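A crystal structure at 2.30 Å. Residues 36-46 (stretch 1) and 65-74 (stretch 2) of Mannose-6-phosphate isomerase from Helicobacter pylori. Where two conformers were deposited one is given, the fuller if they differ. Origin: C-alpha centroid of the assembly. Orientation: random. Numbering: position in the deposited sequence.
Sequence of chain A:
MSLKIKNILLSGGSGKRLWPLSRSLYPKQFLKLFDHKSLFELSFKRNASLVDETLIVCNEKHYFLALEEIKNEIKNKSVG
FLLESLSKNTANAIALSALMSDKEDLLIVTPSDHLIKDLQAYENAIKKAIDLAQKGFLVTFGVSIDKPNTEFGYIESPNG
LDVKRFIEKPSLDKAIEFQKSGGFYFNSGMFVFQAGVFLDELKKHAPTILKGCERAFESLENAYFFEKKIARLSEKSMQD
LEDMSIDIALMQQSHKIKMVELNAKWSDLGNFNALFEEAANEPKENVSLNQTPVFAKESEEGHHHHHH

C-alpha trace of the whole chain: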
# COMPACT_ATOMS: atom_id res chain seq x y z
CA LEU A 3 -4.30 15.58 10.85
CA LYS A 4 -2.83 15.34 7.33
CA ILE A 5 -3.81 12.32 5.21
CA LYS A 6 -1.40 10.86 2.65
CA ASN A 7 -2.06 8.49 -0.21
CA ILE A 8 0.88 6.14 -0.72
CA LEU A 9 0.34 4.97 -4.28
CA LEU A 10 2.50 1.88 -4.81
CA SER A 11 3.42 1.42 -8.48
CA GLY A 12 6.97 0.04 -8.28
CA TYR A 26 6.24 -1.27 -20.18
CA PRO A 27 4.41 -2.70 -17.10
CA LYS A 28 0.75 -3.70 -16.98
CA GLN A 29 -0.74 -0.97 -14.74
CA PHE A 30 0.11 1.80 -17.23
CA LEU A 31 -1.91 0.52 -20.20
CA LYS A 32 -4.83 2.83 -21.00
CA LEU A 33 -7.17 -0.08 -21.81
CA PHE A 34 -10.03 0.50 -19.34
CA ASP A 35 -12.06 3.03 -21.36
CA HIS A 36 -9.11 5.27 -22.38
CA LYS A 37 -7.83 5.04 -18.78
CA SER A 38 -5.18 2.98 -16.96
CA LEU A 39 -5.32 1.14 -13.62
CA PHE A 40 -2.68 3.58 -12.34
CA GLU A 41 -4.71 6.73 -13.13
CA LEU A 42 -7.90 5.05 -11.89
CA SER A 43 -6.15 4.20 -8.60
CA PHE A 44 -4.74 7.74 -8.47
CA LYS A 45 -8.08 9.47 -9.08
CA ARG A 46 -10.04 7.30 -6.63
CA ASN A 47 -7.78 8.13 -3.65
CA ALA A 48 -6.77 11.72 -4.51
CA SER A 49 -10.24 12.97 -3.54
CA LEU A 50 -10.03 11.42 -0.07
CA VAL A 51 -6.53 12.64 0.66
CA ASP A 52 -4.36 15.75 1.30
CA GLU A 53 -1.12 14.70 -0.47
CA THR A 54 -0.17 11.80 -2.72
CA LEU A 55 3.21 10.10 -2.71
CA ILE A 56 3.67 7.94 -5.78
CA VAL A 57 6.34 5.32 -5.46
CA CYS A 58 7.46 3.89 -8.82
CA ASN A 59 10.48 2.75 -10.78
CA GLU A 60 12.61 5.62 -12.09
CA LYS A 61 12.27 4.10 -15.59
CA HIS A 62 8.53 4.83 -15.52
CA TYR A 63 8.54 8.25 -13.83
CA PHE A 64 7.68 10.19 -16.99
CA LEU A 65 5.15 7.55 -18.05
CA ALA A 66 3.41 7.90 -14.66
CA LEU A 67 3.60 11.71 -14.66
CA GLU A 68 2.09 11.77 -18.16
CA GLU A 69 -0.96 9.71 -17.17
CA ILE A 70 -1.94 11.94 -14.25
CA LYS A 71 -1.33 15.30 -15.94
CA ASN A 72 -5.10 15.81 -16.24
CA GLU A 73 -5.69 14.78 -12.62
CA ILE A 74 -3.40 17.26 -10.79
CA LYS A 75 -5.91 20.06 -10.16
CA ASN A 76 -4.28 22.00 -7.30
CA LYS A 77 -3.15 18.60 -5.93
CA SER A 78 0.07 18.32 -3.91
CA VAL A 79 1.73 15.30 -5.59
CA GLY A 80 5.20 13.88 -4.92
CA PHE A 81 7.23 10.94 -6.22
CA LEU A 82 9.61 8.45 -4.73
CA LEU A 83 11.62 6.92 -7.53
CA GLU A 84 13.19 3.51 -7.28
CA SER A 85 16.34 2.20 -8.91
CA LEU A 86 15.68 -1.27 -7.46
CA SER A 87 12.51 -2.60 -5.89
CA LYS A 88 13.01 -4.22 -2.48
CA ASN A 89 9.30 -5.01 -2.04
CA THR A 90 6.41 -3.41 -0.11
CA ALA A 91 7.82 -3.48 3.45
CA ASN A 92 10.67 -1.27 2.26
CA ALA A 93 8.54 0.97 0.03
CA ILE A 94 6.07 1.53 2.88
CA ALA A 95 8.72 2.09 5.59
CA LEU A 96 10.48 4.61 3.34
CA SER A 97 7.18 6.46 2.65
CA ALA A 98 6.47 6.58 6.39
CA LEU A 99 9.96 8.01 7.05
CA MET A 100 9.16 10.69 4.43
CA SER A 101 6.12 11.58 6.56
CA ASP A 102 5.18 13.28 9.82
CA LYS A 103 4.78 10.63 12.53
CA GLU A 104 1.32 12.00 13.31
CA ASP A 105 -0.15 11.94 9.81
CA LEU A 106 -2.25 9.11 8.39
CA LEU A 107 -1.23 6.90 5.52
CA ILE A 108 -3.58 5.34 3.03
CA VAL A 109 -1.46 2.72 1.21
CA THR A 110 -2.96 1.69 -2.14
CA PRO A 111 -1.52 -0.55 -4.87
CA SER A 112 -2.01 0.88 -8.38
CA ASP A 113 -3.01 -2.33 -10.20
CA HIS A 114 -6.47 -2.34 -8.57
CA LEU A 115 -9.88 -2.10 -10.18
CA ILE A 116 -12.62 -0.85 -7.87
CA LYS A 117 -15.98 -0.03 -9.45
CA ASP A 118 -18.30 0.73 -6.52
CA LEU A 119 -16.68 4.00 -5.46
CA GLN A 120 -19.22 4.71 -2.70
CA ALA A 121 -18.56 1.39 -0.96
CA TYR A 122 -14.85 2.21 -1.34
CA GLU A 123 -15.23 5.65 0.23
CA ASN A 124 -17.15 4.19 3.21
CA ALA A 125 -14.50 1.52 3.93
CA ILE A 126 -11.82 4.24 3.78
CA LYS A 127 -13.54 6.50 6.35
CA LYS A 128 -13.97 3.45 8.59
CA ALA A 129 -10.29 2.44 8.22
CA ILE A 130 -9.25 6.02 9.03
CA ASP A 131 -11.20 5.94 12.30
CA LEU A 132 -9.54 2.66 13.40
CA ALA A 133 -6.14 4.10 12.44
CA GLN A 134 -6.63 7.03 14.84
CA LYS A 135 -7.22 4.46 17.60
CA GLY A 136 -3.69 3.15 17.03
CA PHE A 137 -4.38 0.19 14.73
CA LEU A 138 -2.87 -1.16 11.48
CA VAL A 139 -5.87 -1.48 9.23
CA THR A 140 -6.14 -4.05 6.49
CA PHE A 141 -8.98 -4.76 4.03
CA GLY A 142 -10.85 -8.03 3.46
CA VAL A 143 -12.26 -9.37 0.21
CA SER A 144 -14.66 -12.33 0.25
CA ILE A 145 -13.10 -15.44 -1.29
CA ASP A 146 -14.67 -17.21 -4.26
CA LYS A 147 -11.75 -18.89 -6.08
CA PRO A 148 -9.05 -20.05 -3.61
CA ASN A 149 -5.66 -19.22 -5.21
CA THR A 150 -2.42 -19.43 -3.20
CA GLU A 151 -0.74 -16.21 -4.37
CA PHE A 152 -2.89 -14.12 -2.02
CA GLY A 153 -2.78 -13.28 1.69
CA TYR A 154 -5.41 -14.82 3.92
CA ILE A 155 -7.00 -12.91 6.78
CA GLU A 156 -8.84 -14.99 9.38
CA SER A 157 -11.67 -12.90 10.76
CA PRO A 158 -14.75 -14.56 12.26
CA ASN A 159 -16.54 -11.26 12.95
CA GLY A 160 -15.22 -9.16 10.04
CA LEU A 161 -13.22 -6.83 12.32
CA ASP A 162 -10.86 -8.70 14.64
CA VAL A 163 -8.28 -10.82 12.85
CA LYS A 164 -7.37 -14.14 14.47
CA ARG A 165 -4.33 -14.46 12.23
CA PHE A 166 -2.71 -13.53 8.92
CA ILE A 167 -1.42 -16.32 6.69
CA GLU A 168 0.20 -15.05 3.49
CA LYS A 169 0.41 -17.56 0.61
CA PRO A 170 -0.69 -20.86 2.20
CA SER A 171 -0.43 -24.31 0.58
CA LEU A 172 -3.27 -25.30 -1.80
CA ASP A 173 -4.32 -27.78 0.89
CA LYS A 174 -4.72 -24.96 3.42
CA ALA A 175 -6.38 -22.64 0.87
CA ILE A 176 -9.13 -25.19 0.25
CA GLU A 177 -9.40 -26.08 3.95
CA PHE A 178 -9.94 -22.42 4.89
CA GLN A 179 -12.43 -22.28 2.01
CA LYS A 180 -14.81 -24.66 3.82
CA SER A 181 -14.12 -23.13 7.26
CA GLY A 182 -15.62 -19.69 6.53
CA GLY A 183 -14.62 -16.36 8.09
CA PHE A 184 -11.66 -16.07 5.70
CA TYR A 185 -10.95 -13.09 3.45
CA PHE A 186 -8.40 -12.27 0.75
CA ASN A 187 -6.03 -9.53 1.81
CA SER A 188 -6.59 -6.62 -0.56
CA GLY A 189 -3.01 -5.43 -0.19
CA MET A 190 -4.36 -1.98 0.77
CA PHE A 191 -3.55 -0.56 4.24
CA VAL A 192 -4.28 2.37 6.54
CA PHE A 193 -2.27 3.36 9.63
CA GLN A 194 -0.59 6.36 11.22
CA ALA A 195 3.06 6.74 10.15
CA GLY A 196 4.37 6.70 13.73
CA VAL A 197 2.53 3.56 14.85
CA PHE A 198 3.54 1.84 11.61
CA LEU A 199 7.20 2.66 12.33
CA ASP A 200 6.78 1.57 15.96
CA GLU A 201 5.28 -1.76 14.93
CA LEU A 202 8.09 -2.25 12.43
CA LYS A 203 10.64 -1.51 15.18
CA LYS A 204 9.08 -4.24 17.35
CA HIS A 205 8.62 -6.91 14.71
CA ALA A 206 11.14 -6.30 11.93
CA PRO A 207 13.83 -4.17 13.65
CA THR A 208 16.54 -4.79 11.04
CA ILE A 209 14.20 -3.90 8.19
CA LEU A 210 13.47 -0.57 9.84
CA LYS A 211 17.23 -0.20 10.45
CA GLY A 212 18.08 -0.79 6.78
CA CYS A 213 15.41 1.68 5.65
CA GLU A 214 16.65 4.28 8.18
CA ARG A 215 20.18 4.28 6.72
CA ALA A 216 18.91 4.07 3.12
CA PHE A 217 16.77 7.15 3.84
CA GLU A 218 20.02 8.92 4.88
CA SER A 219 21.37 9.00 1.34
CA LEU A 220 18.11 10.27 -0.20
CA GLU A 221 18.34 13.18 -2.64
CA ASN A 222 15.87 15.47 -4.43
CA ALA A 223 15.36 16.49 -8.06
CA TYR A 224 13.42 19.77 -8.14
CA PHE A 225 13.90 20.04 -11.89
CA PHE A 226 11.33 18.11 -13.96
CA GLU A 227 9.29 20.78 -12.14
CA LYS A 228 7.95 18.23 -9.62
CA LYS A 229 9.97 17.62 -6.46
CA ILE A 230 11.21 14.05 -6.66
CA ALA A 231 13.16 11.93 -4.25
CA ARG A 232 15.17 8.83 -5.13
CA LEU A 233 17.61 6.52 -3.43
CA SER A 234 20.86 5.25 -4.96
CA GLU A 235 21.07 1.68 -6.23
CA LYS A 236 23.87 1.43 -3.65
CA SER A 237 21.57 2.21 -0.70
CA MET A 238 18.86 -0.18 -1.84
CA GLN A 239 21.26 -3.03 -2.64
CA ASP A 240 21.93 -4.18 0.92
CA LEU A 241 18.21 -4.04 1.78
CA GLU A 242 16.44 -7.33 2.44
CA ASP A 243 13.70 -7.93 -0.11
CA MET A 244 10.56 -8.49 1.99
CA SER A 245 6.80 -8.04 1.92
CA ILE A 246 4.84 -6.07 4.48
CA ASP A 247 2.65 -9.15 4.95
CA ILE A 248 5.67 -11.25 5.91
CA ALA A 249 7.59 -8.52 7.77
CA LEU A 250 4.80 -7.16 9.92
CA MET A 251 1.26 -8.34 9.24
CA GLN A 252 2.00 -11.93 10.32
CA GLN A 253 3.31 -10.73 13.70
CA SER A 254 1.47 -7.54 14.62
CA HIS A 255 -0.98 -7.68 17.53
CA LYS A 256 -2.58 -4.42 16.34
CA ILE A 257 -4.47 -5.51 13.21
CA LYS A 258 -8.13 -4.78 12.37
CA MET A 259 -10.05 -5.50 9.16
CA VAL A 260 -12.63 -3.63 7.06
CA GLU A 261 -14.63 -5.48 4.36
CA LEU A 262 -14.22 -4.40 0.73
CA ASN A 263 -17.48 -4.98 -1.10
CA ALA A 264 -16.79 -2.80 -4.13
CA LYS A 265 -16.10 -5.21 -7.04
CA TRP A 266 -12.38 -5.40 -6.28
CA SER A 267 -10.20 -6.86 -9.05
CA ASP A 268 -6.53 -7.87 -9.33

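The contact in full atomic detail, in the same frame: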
# COMPACT_ATOMS: atom_id res chain seq x y z
N HIS A 36 -10.13 4.21 -22.21
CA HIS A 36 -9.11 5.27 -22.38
C HIS A 36 -8.22 5.49 -21.15
O HIS A 36 -7.25 6.26 -21.22
CB HIS A 36 -9.75 6.60 -22.84
CG HIS A 36 -10.68 6.46 -24.00
ND1 HIS A 36 -10.25 6.14 -25.27
CD2 HIS A 36 -12.02 6.62 -24.09
CE1 HIS A 36 -11.28 6.10 -26.09
NE2 HIS A 36 -12.37 6.39 -25.40
N LYS A 37 -8.53 4.82 -20.04
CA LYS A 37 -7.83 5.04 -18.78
C LYS A 37 -7.07 3.80 -18.29
O LYS A 37 -7.43 2.66 -18.61
CB LYS A 37 -8.79 5.55 -17.71
CG LYS A 37 -9.40 6.91 -18.03
CD LYS A 37 -9.84 7.66 -16.79
CE LYS A 37 -10.27 9.09 -17.12
NZ LYS A 37 -10.52 9.91 -15.90
N SER A 38 -6.02 4.05 -17.51
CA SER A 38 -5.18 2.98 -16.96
C SER A 38 -5.52 2.70 -15.50
O SER A 38 -6.13 3.54 -14.82
CB SER A 38 -3.70 3.35 -17.08
OG SER A 38 -3.38 4.46 -16.27
N LEU A 39 -5.13 1.52 -15.03
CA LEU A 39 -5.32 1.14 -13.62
C LEU A 39 -4.67 2.17 -12.70
O LEU A 39 -5.28 2.59 -11.71
CB LEU A 39 -4.72 -0.23 -13.35
CG LEU A 39 -5.55 -1.43 -13.80
CD1 LEU A 39 -4.76 -2.72 -13.63
CD2 LEU A 39 -6.86 -1.47 -13.01
N PHE A 40 -3.44 2.56 -13.05
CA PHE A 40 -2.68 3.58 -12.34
C PHE A 40 -3.45 4.90 -12.17
O PHE A 40 -3.56 5.39 -11.04
CB PHE A 40 -1.33 3.82 -13.04
CG PHE A 40 -0.53 4.95 -12.45
CD1 PHE A 40 0.24 4.76 -11.32
CD2 PHE A 40 -0.56 6.22 -13.03
CE1 PHE A 40 0.96 5.81 -10.76
CE2 PHE A 40 0.15 7.27 -12.49
CZ PHE A 40 0.91 7.06 -11.35
N GLU A 41 -3.97 5.47 -13.25
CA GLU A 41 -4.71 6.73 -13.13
C GLU A 41 -6.09 6.57 -12.48
O GLU A 41 -6.60 7.50 -11.86
CB GLU A 41 -4.83 7.45 -14.48
CG GLU A 41 -5.67 6.76 -15.51
CD GLU A 41 -5.74 7.55 -16.80
OE1 GLU A 41 -5.04 7.17 -17.76
OE2 GLU A 41 -6.47 8.57 -16.85
N LEU A 42 -6.67 5.38 -12.61
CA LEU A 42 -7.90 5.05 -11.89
C LEU A 42 -7.65 5.01 -10.38
O LEU A 42 -8.39 5.62 -9.61
CB LEU A 42 -8.46 3.72 -12.38
CG LEU A 42 -9.69 3.66 -13.30
CD1 LEU A 42 -10.21 5.03 -13.80
CD2 LEU A 42 -9.40 2.71 -14.46
N SER A 43 -6.59 4.29 -9.99
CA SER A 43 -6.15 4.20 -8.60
C SER A 43 -5.73 5.57 -8.04
O SER A 43 -5.98 5.86 -6.88
CB SER A 43 -4.99 3.22 -8.46
OG SER A 43 -5.39 1.89 -8.75
N PHE A 44 -5.12 6.40 -8.88
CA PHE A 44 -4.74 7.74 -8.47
C PHE A 44 -5.97 8.58 -8.16
O PHE A 44 -6.08 9.16 -7.08
CB PHE A 44 -3.86 8.45 -9.52
CG PHE A 44 -3.51 9.86 -9.14
CD1 PHE A 44 -4.19 10.94 -9.67
CD2 PHE A 44 -2.53 10.09 -8.19
CE1 PHE A 44 -3.89 12.24 -9.26
CE2 PHE A 44 -2.22 11.40 -7.78
CZ PHE A 44 -2.90 12.46 -8.32
N LYS A 45 -6.89 8.63 -9.13
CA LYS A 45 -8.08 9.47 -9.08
C LYS A 45 -8.98 9.12 -7.90
O LYS A 45 -9.49 10.01 -7.21
CB LYS A 45 -8.87 9.34 -10.40
CG LYS A 45 -10.07 10.28 -10.55
CD LYS A 45 -10.92 9.92 -11.77
CE LYS A 45 -12.03 10.95 -12.02
NZ LYS A 45 -12.92 10.55 -13.14
N ARG A 46 -9.16 7.82 -7.68
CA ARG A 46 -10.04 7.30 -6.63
C ARG A 46 -9.61 7.71 -5.22
O ARG A 46 -10.47 8.02 -4.39
CB ARG A 46 -10.20 5.79 -6.79
CG ARG A 46 -9.99 4.94 -5.56
CD ARG A 46 -10.32 3.47 -5.83
NE ARG A 46 -9.98 3.01 -7.18
CZ ARG A 46 -9.01 2.16 -7.47
NH1 ARG A 46 -8.24 1.64 -6.51
NH2 ARG A 46 -8.79 1.81 -8.74
N LEU A 65 6.37 8.26 -17.68
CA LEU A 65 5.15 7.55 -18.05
C LEU A 65 4.02 7.82 -17.03
O LEU A 65 2.90 8.18 -17.40
CB LEU A 65 5.44 6.05 -18.19
CG LEU A 65 4.33 5.10 -18.63
CD1 LEU A 65 3.63 5.61 -19.87
CD2 LEU A 65 4.90 3.71 -18.87
N ALA A 66 4.34 7.65 -15.75
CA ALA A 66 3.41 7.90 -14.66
C ALA A 66 2.93 9.36 -14.64
O ALA A 66 1.73 9.62 -14.57
CB ALA A 66 4.06 7.55 -13.34
N LEU A 67 3.88 10.28 -14.73
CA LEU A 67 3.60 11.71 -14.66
C LEU A 67 2.72 12.15 -15.83
O LEU A 67 1.91 13.07 -15.69
CB LEU A 67 4.92 12.49 -14.68
CG LEU A 67 5.15 13.72 -13.80
CD1 LEU A 67 6.24 14.56 -14.46
CD2 LEU A 67 3.91 14.57 -13.55
N GLU A 68 2.88 11.48 -16.97
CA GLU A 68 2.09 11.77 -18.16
C GLU A 68 0.62 11.39 -17.97
O GLU A 68 -0.28 12.11 -18.41
CB GLU A 68 2.66 11.03 -19.37
CG GLU A 68 2.19 11.55 -20.72
CD GLU A 68 2.98 10.95 -21.87
OE1 GLU A 68 3.76 11.70 -22.50
OE2 GLU A 68 2.84 9.74 -22.14
N GLU A 69 0.38 10.26 -17.30
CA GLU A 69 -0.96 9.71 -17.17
C GLU A 69 -1.83 10.40 -16.13
O GLU A 69 -3.05 10.23 -16.12
CB GLU A 69 -0.90 8.21 -16.91
CG GLU A 69 -0.65 7.43 -18.17
CD GLU A 69 -0.44 5.95 -17.93
OE1 GLU A 69 0.31 5.34 -18.70
OE2 GLU A 69 -1.02 5.41 -16.96
N ILE A 70 -1.21 11.18 -15.26
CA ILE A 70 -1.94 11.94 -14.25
C ILE A 70 -1.75 13.45 -14.42
O ILE A 70 -1.85 14.21 -13.45
CB ILE A 70 -1.57 11.51 -12.80
CG1 ILE A 70 -0.07 11.66 -12.54
CG2 ILE A 70 -2.03 10.09 -12.53
CD1 ILE A 70 0.28 11.93 -11.10
N LYS A 71 -1.48 13.88 -15.64
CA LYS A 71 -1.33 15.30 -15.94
C LYS A 71 -2.68 16.01 -15.88
O LYS A 71 -2.77 17.15 -15.42
CB LYS A 71 -0.66 15.51 -17.31
CG LYS A 71 -0.16 16.93 -17.59
CD LYS A 71 1.13 17.26 -16.83
CE LYS A 71 0.86 18.08 -15.57
NZ LYS A 71 2.10 18.28 -14.76
N ASN A 72 -3.73 15.32 -16.33
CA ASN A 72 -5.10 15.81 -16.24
C ASN A 72 -5.60 15.91 -14.80
O ASN A 72 -6.37 16.82 -14.46
CB ASN A 72 -6.05 14.90 -17.03
CG ASN A 72 -6.12 15.24 -18.51
OD1 ASN A 72 -5.42 16.13 -18.99
ND2 ASN A 72 -6.96 14.52 -19.24
N GLU A 73 -5.14 14.99 -13.96
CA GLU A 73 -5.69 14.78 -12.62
C GLU A 73 -5.17 15.75 -11.55
O GLU A 73 -5.85 15.98 -10.54
CB GLU A 73 -5.47 13.33 -12.18
CG GLU A 73 -5.64 12.28 -13.29
CD GLU A 73 -7.08 11.83 -13.49
OE1 GLU A 73 -7.93 12.12 -12.62
OE2 GLU A 73 -7.36 11.18 -14.52
N ILE A 74 -3.98 16.31 -11.75
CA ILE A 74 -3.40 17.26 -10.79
C ILE A 74 -4.07 18.64 -10.91
O ILE A 74 -3.58 19.54 -11.60
CB ILE A 74 -1.86 17.42 -10.96
CG1 ILE A 74 -1.18 16.05 -11.00
CG2 ILE A 74 -1.28 18.26 -9.81
CD1 ILE A 74 0.23 16.08 -11.56

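Ile70 forms the apolar centre of this contact between residues 36-46 and 65-74 of Mannose-6-phosphate isomerase from Helicobacter pylori. Its CA-to-CB bond points toward the first stretch, and its side chain meets two phenylalanines one helical turn apart, Phe40 and Phe44, both with chi1 in the t well. Ile70 CG2 touches both rings, 3.6 Å from Phe40 CE2 and 3.7 Å from Phe44 CD1. Against Phe44 the branched side chain lies over one ring face: Ile70 CD1 is 4.3 Å from the centroid of the Phe44 ring and 14° off its normal, a CH-pi contact. The same ring meets Glu73 at its edge, with Phe44 CE1 3.5 Å from Glu73 CB, so the aliphatic base of an acidic side chain extends the apolar surface.

The Phe40 ring reaches back toward the helix of stretch 2. Its CZ packs 3.8 Å from Ala66 CB, and its CE2 lies 3.5 Å from the carbonyl oxygen Ala66 O. The small side chain of Ala66 points sideways, yet the ring is long enough to reach it. Phe40 CD2 also comes within 4.0 Å of Glu69 OE2, which brings the ring up to the polar part of the contact.

These side chains pack between the helix spanning 39-46 and a second helix, 65-69, with the less regular segment that follows it; the two axes approach to 10.0 Å with 58° between their N-to-C directions, and about 503 Å² of surface is buried, both sides summed. Along the contact the backbones draw closest at Glu41 and Ile70, whose CA atoms lie 6.0 Å apart.

At the polar edge, Ser38 joins the start of one helix to the other stretch. It occupies the N-cap position, and its OG accepts a hydrogen bond from Glu41 N at 3.2 Å. The same hydroxyl donates to the carboxylate of Glu69, Ser38 OG to Glu69 OE2 at 2.6 Å, the one hydrogen bond between the stretches. Using OG as acceptor and donor at once couples the cap to the contact. A weak bond from Ser38 N to Glu41 OE1, 3.3 Å, returns the link from the Glu41 side chain.

Glu41 itself packs against the backbone of stretch 2, its CB 3.7 Å from Glu69 O. Its carboxylate lies among other acids: Glu41 OE1 is 4.5 Å from Glu69 OE2, and Glu41 OE2 is 3.6 Å from Glu73 OE2. These are close approaches of like charges.

Lys37 supplies positive charge beside this group. Its CA-to-CB bond points sideways, but the extended chain, with chi2 to chi4 all t, carries the ammonium to Glu73, forming a long salt bridge of 3.7 Å between Lys37 NZ and Glu73 OE2. Lys45 meets the same carboxylate differently: Lys45 CG lies 3.5 Å from Glu73 OE1, while the end of its side chain leads away, so only its aliphatic part makes the contact.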